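Local coordinates for RabGDI protein (Plasmodium falciparum 3D7, PDB 3P1W) that probably acts as a Rab GDP-dissociation inhibitor, holding Rab GTPases in their GDP-bound state during membrane traffic, at residues L62-L67 with S79-N84; V119-Y124 with F243-F248. One frame throughout, in Å; residues are numbered along the deposited sequence.

Contact 1: residues L62-L67 with S79-N84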
loop_
_atom_site.group_PDB
_atom_site.type_symbol
_atom_site.label_atom_id
_atom_site.label_comp_id
_atom_site.label_asym_id
_atom_site.label_seq_id
_atom_site.Cartn_x
_atom_site.Cartn_y
_atom_site.Cartn_z
ATOM N N LEU A 62 5.008 -4.009 15.208
ATOM C CA LEU A 62 5.677 -3.829 16.520
ATOM C C LEU A 62 4.687 -3.626 17.675
ATOM O O LEU A 62 3.695 -2.901 17.553
ATOM C CB LEU A 62 6.632 -2.636 16.465
ATOM C CG LEU A 62 7.910 -2.698 15.594
ATOM C CD1 LEU A 62 7.586 -3.085 14.186
ATOM C CD2 LEU A 62 8.625 -1.323 15.588
ATOM N N ASN A 63 4.963 -4.257 18.809
ATOM C CA ASN A 63 4.250 -3.926 20.038
ATOM C C ASN A 63 4.874 -2.695 20.686
ATOM O O ASN A 63 5.744 -2.066 20.097
ATOM C CB ASN A 63 4.193 -5.131 20.991
ATOM C CG ASN A 63 5.558 -5.595 21.486
ATOM O OD1 ASN A 63 6.575 -4.916 21.342
ATOM N ND2 ASN A 63 5.571 -6.786 22.093
ATOM N N LEU A 64 4.450 -2.342 21.895
ATOM C CA LEU A 64 5.009 -1.153 22.538
ATOM C C LEU A 64 6.483 -1.281 22.807
ATOM O O LEU A 64 7.243 -0.383 22.498
ATOM C CB LEU A 64 4.342 -0.884 23.885
ATOM C CG LEU A 64 3.089 -0.076 23.938
ATOM C CD1 LEU A 64 2.641 -0.100 25.406
ATOM C CD2 LEU A 64 3.331 1.321 23.399
ATOM N N THR A 65 6.881 -2.386 23.447
ATOM C CA THR A 65 8.289 -2.621 23.756
ATOM C C THR A 65 9.150 -2.443 22.522
ATOM O O THR A 65 10.178 -1.774 22.554
ATOM C CB THR A 65 8.499 -4.012 24.350
ATOM O OG1 THR A 65 7.829 -4.065 25.608
ATOM C CG2 THR A 65 9.988 -4.337 24.543
ATOM N N ASN A 66 8.719 -3.022 21.416
ATOM C CA ASN A 66 9.553 -3.013 20.248
ATOM C C ASN A 66 9.500 -1.675 19.528
ATOM O O ASN A 66 10.506 -1.249 19.014
ATOM C CB ASN A 66 9.273 -4.227 19.370
ATOM C CG ASN A 66 9.797 -5.510 20.004
ATOM O OD1 ASN A 66 10.949 -5.576 20.466
ATOM N ND2 ASN A 66 8.956 -6.518 20.065
ATOM N N LEU A 67 8.363 -0.976 19.587
ATOM C CA LEU A 67 8.253 0.353 18.992
ATOM C C LEU A 67 9.246 1.268 19.697
ATOM O O LEU A 67 10.037 1.973 19.058
ATOM C CB LEU A 67 6.822 0.870 19.135
ATOM C CG LEU A 67 6.431 2.174 18.492
ATOM C CD1 LEU A 67 6.509 2.038 16.956
ATOM C CD2 LEU A 67 5.031 2.587 18.963
ATOM N N SER A 79 3.326 4.547 31.130
ATOM C CA SER A 79 2.335 3.664 31.745
ATOM C C SER A 79 0.948 3.770 31.145
ATOM O O SER A 79 0.227 2.784 31.100
ATOM C CB SER A 79 2.224 3.943 33.247
ATOM O OG SER A 79 3.361 3.420 33.889
ATOM N N LYS A 80 0.572 4.956 30.683
ATOM C CA LYS A 80 -0.775 5.152 30.155
ATOM C C LYS A 80 -1.073 4.326 28.911
ATOM O O LYS A 80 -2.237 4.190 28.541
ATOM C CB LYS A 80 -1.068 6.627 29.886
ATOM C CG LYS A 80 -0.240 7.298 28.811
ATOM C CD LYS A 80 -0.693 8.740 28.686
ATOM C CE LYS A 80 0.108 9.513 27.665
ATOM N NZ LYS A 80 -0.418 10.907 27.544
ATOM N N TYR A 81 -0.040 3.780 28.265
ATOM C CA TYR A 81 -0.248 2.988 27.051
ATOM C C TYR A 81 -0.555 1.529 27.335
ATOM O O TYR A 81 -0.927 0.790 26.432
ATOM C CB TYR A 81 0.944 3.125 26.099
ATOM C CG TYR A 81 1.108 4.524 25.562
ATOM C CD1 TYR A 81 0.003 5.357 25.388
ATOM C CD2 TYR A 81 2.355 5.016 25.207
ATOM C CE1 TYR A 81 0.133 6.627 24.890
ATOM C CE2 TYR A 81 2.495 6.300 24.713
ATOM C CZ TYR A 81 1.374 7.098 24.553
ATOM O OH TYR A 81 1.484 8.378 24.072
ATOM N N GLY A 82 -0.406 1.116 28.590
ATOM C CA GLY A 82 -0.870 -0.199 29.002
ATOM C C GLY A 82 0.018 -1.305 28.480
ATOM O O GLY A 82 1.220 -1.104 28.284
ATOM N N GLU A 83 -0.574 -2.478 28.261
ATOM C CA GLU A 83 0.184 -3.695 27.966
ATOM C C GLU A 83 0.466 -3.877 26.490
ATOM O O GLU A 83 -0.305 -3.438 25.652
ATOM C CB GLU A 83 -0.575 -4.935 28.449
ATOM C CG GLU A 83 -0.613 -5.101 29.955
ATOM C CD GLU A 83 -1.512 -6.241 30.372
ATOM O OE1 GLU A 83 -2.750 -6.135 30.178
ATOM O OE2 GLU A 83 -0.977 -7.240 30.892
ATOM N N ASN A 84 1.553 -4.590 26.198
ATOM C CA ASN A 84 1.960 -4.889 24.829
ATOM C C ASN A 84 0.884 -5.504 23.927
ATOM O O ASN A 84 0.844 -5.198 22.732
ATOM C CB ASN A 84 3.180 -5.810 24.836
ATOM C CG ASN A 84 4.485 -5.052 24.914
ATOM O OD1 ASN A 84 4.672 -4.055 24.220
ATOM N ND2 ASN A 84 5.429 -5.559 25.713
#
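N84 reaches over to N63, L64 and T65 and meets the first turn of helix 64-71. N63 is the N-cap residue of that helix, so the contact sits at a helix start. The N84 side chain can be followed outward. Its CB lies 3.8 Å from N63 ND2. Its CG comes within 3.5 Å of the same ND2. Here the two side-chain amides stack, with planes only 15° apart. At the tip, N84 OD1 accepts a hydrogen bond from T65 N at 2.9 Å. The donor lies in the carbonyl plane, on a lone pair, and the N-H...O angle is 168°. L64 N is equally near this oxygen. N84 ND2 donates to T65 OG1 over 2.8 Å, and that oxygen lies in the plane of the amide. Both ends of one amide thus grip T65, by its backbone N-H and its hydroxyl. This fixes the rotation of the N84 group.

N63 caps from within its own segment. Its chi1 of 63° sets CG between the backbone N and the carbonyl carbon. Its OD1 accepts from N66 N, nearly in line with its C=O bond. Two asparagines therefore take up backbone N-H groups of the first turn, N63 that of N66 and N84 that of T65.

Next to this polar end, L64 is buried. I77 and W87 also pack on it. The Y81 side chain crosses that of L64 at about a right angle. The Y81 ring then leads away, and its OH hydrogen-bonds to E406 OE1. W87 meets that ring edge-to-face. Across the contact, L64 CD1 lies 3.7 Å from Y81 CB and 3.4 Å from the carbonyl oxygen of G82.

Contact 2: residues V119-Y124 with F243-F248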
loop_
_atom_site.group_PDB
_atom_site.type_symbol
_atom_site.label_atom_id
_atom_site.label_comp_id
_atom_site.label_asym_id
_atom_site.label_seq_id
_atom_site.Cartn_x
_atom_site.Cartn_y
_atom_site.Cartn_z
ATOM N N VAL A 119 -13.581 -3.121 7.705
ATOM C CA VAL A 119 -13.596 -1.995 6.770
ATOM C C VAL A 119 -12.949 -0.784 7.404
ATOM O O VAL A 119 -13.071 -0.541 8.611
ATOM C CB VAL A 119 -15.054 -1.663 6.291
ATOM C CG1 VAL A 119 -15.889 -1.065 7.427
ATOM C CG2 VAL A 119 -15.051 -0.721 5.104
ATOM N N VAL A 120 -12.242 -0.027 6.579
ATOM C CA VAL A 120 -11.739 1.258 6.961
ATOM C C VAL A 120 -12.902 2.224 6.920
ATOM O O VAL A 120 -13.629 2.277 5.941
ATOM C CB VAL A 120 -10.609 1.702 6.013
ATOM C CG1 VAL A 120 -10.192 3.150 6.270
ATOM C CG2 VAL A 120 -9.389 0.756 6.211
ATOM N N GLU A 121 -13.089 2.979 7.989
ATOM C CA GLU A 121 -14.371 3.668 8.193
ATOM C C GLU A 121 -14.576 4.891 7.315
ATOM O O GLU A 121 -15.721 5.309 7.112
ATOM C CB GLU A 121 -14.586 4.024 9.666
ATOM C CG GLU A 121 -14.784 2.798 10.537
ATOM C CD GLU A 121 -15.258 3.119 11.946
ATOM O OE1 GLU A 121 -15.151 4.275 12.410
ATOM O OE2 GLU A 121 -15.739 2.187 12.609
ATOM N N GLY A 122 -13.503 5.468 6.784
ATOM C CA GLY A 122 -13.668 6.580 5.880
ATOM C C GLY A 122 -12.509 6.865 4.966
ATOM O O GLY A 122 -11.378 6.500 5.242
ATOM N N SER A 123 -12.835 7.517 3.863
ATOM C CA SER A 123 -11.866 7.911 2.849
ATOM C C SER A 123 -12.016 9.404 2.646
ATOM O O SER A 123 -13.141 9.875 2.392
ATOM C CB SER A 123 -12.193 7.219 1.534
ATOM O OG SER A 123 -12.477 5.841 1.716
ATOM N N TYR A 124 -10.908 10.135 2.764
ATOM C CA TYR A 124 -10.876 11.592 2.716
ATOM C C TYR A 124 -9.856 12.036 1.687
ATOM O O TYR A 124 -8.848 11.323 1.412
ATOM C CB TYR A 124 -10.535 12.206 4.088
ATOM C CG TYR A 124 -11.632 11.952 5.091
ATOM C CD1 TYR A 124 -12.584 12.923 5.354
ATOM C CD2 TYR A 124 -11.761 10.702 5.711
ATOM C CE1 TYR A 124 -13.630 12.681 6.232
ATOM C CE2 TYR A 124 -12.831 10.437 6.594
ATOM C CZ TYR A 124 -13.763 11.423 6.832
ATOM O OH TYR A 124 -14.816 11.201 7.709
ATOM N N PHE A 243 -18.742 -3.373 2.034
ATOM C CA PHE A 243 -18.854 -2.903 3.420
ATOM C C PHE A 243 -19.463 -1.500 3.576
ATOM O O PHE A 243 -19.574 -0.999 4.689
ATOM C CB PHE A 243 -17.473 -2.921 4.088
ATOM C CG PHE A 243 -16.788 -4.270 4.062
ATOM C CD1 PHE A 243 -16.817 -5.105 5.178
ATOM C CD2 PHE A 243 -16.110 -4.704 2.932
ATOM C CE1 PHE A 243 -16.181 -6.355 5.157
ATOM C CE2 PHE A 243 -15.484 -5.941 2.905
ATOM C CZ PHE A 243 -15.508 -6.765 4.015
ATOM N N GLY A 244 -19.806 -0.827 2.485
ATOM C CA GLY A 244 -20.448 0.504 2.568
ATOM C C GLY A 244 -19.618 1.729 2.950
ATOM O O GLY A 244 -19.681 2.768 2.265
ATOM N N LYS A 245 -18.879 1.641 4.060
ATOM C CA LYS A 245 -18.235 2.783 4.643
ATOM C C LYS A 245 -17.102 3.316 3.743
ATOM O O LYS A 245 -16.920 4.525 3.620
ATOM C CB LYS A 245 -17.674 2.425 6.030
ATOM C CG LYS A 245 -18.756 1.929 7.042
ATOM C CD LYS A 245 -18.253 2.079 8.485
ATOM C CE LYS A 245 -19.369 1.864 9.516
ATOM N NZ LYS A 245 -19.809 0.483 9.496
ATOM N N SER A 246 -16.330 2.402 3.171
ATOM C CA SER A 246 -15.272 2.753 2.213
ATOM C C SER A 246 -14.963 1.526 1.371
ATOM O O SER A 246 -15.441 0.425 1.681
ATOM C CB SER A 246 -14.018 3.224 2.963
ATOM O OG SER A 246 -13.222 2.132 3.406
ATOM N N PRO A 247 -14.158 1.681 0.296
ATOM C CA PRO A 247 -13.770 0.509 -0.483
ATOM C C PRO A 247 -12.484 -0.169 0.014
ATOM O O PRO A 247 -11.917 -0.990 -0.696
ATOM C CB PRO A 247 -13.565 1.083 -1.894
ATOM C CG PRO A 247 -13.116 2.472 -1.652
ATOM C CD PRO A 247 -13.715 2.932 -0.338
ATOM N N PHE A 248 -12.036 0.159 1.219
ATOM C CA PHE A 248 -10.780 -0.379 1.761
ATOM C C PHE A 248 -10.997 -1.209 3.015
ATOM O O PHE A 248 -11.865 -0.887 3.841
ATOM C CB PHE A 248 -9.777 0.744 2.093
ATOM C CG PHE A 248 -9.411 1.579 0.918
ATOM C CD1 PHE A 248 -8.416 1.173 0.042
ATOM C CD2 PHE A 248 -10.082 2.766 0.670
ATOM C CE1 PHE A 248 -8.112 1.947 -1.085
ATOM C CE2 PHE A 248 -9.764 3.545 -0.447
ATOM C CZ PHE A 248 -8.781 3.138 -1.307
HETATM O O HOH W 1 -17.458 6.616 5.708
HETATM O O HOH W 2 -15.424 6.384 2.304
#
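V119 opens the contact by packing on F243, just before G244. Its CG2 is anti to the backbone N and comes within 3.4 Å of F243 CB. The two side chains slide past each other in opposite directions. V119 CG1 lies 4.1 Å from both F243 CB and K245 CD.

V120 is tied at both ends of its backbone. Its N donates to F248 O at 2.9 Å, almost straight at 173°. Its O accepts from S246 OG at 2.6 Å, with the donor tilted 27° from the carbonyl plane. S246 OG also accepts from F248 N, which makes an ST turn.

At E121 the side chain lies beside that of K245, pointing the same way. Their charged ends stay apart, and E121 OE1 accepts a hydrogen bond from N344 N. Water 1 bridges E121 O and K245 O. G122 follows, and its backbone pairs with Q347.

S123 OG packs 3.3 Å from S246 CB and sits at the edge of the F248 ring, near its plane. Water 2 joins this hydroxyl to K245 O, to which it donates at 2.7 Å. K245 O therefore receives a hydrogen from each water.

The arrangement marks where strand 248-251 begins to pair antiparallel with strand 117-129 in a mixed sheet, its entry shaped by an ST turn.

Contacts 1 and 2 do not touch: their nearest atoms are about 18 Å apart. They share no helix or strand. Contact 1 has 11 residues between its segments, and its centre is about 25 Å from the centre of the chain. Contact 2 has 118 residues between its segments, and its centre is about 15 Å from the centre of the chain. Both are partly buried, contact 2 more so: five of its ten touching residues are buried, against two of seven. Their chemistry differs too. In contact 1 an asparagine side chain serves a helix start, beside a buried leucine. In contact 2 a backbone bond, a serine hydroxyl and two bridging waters bring a loop to a sheet.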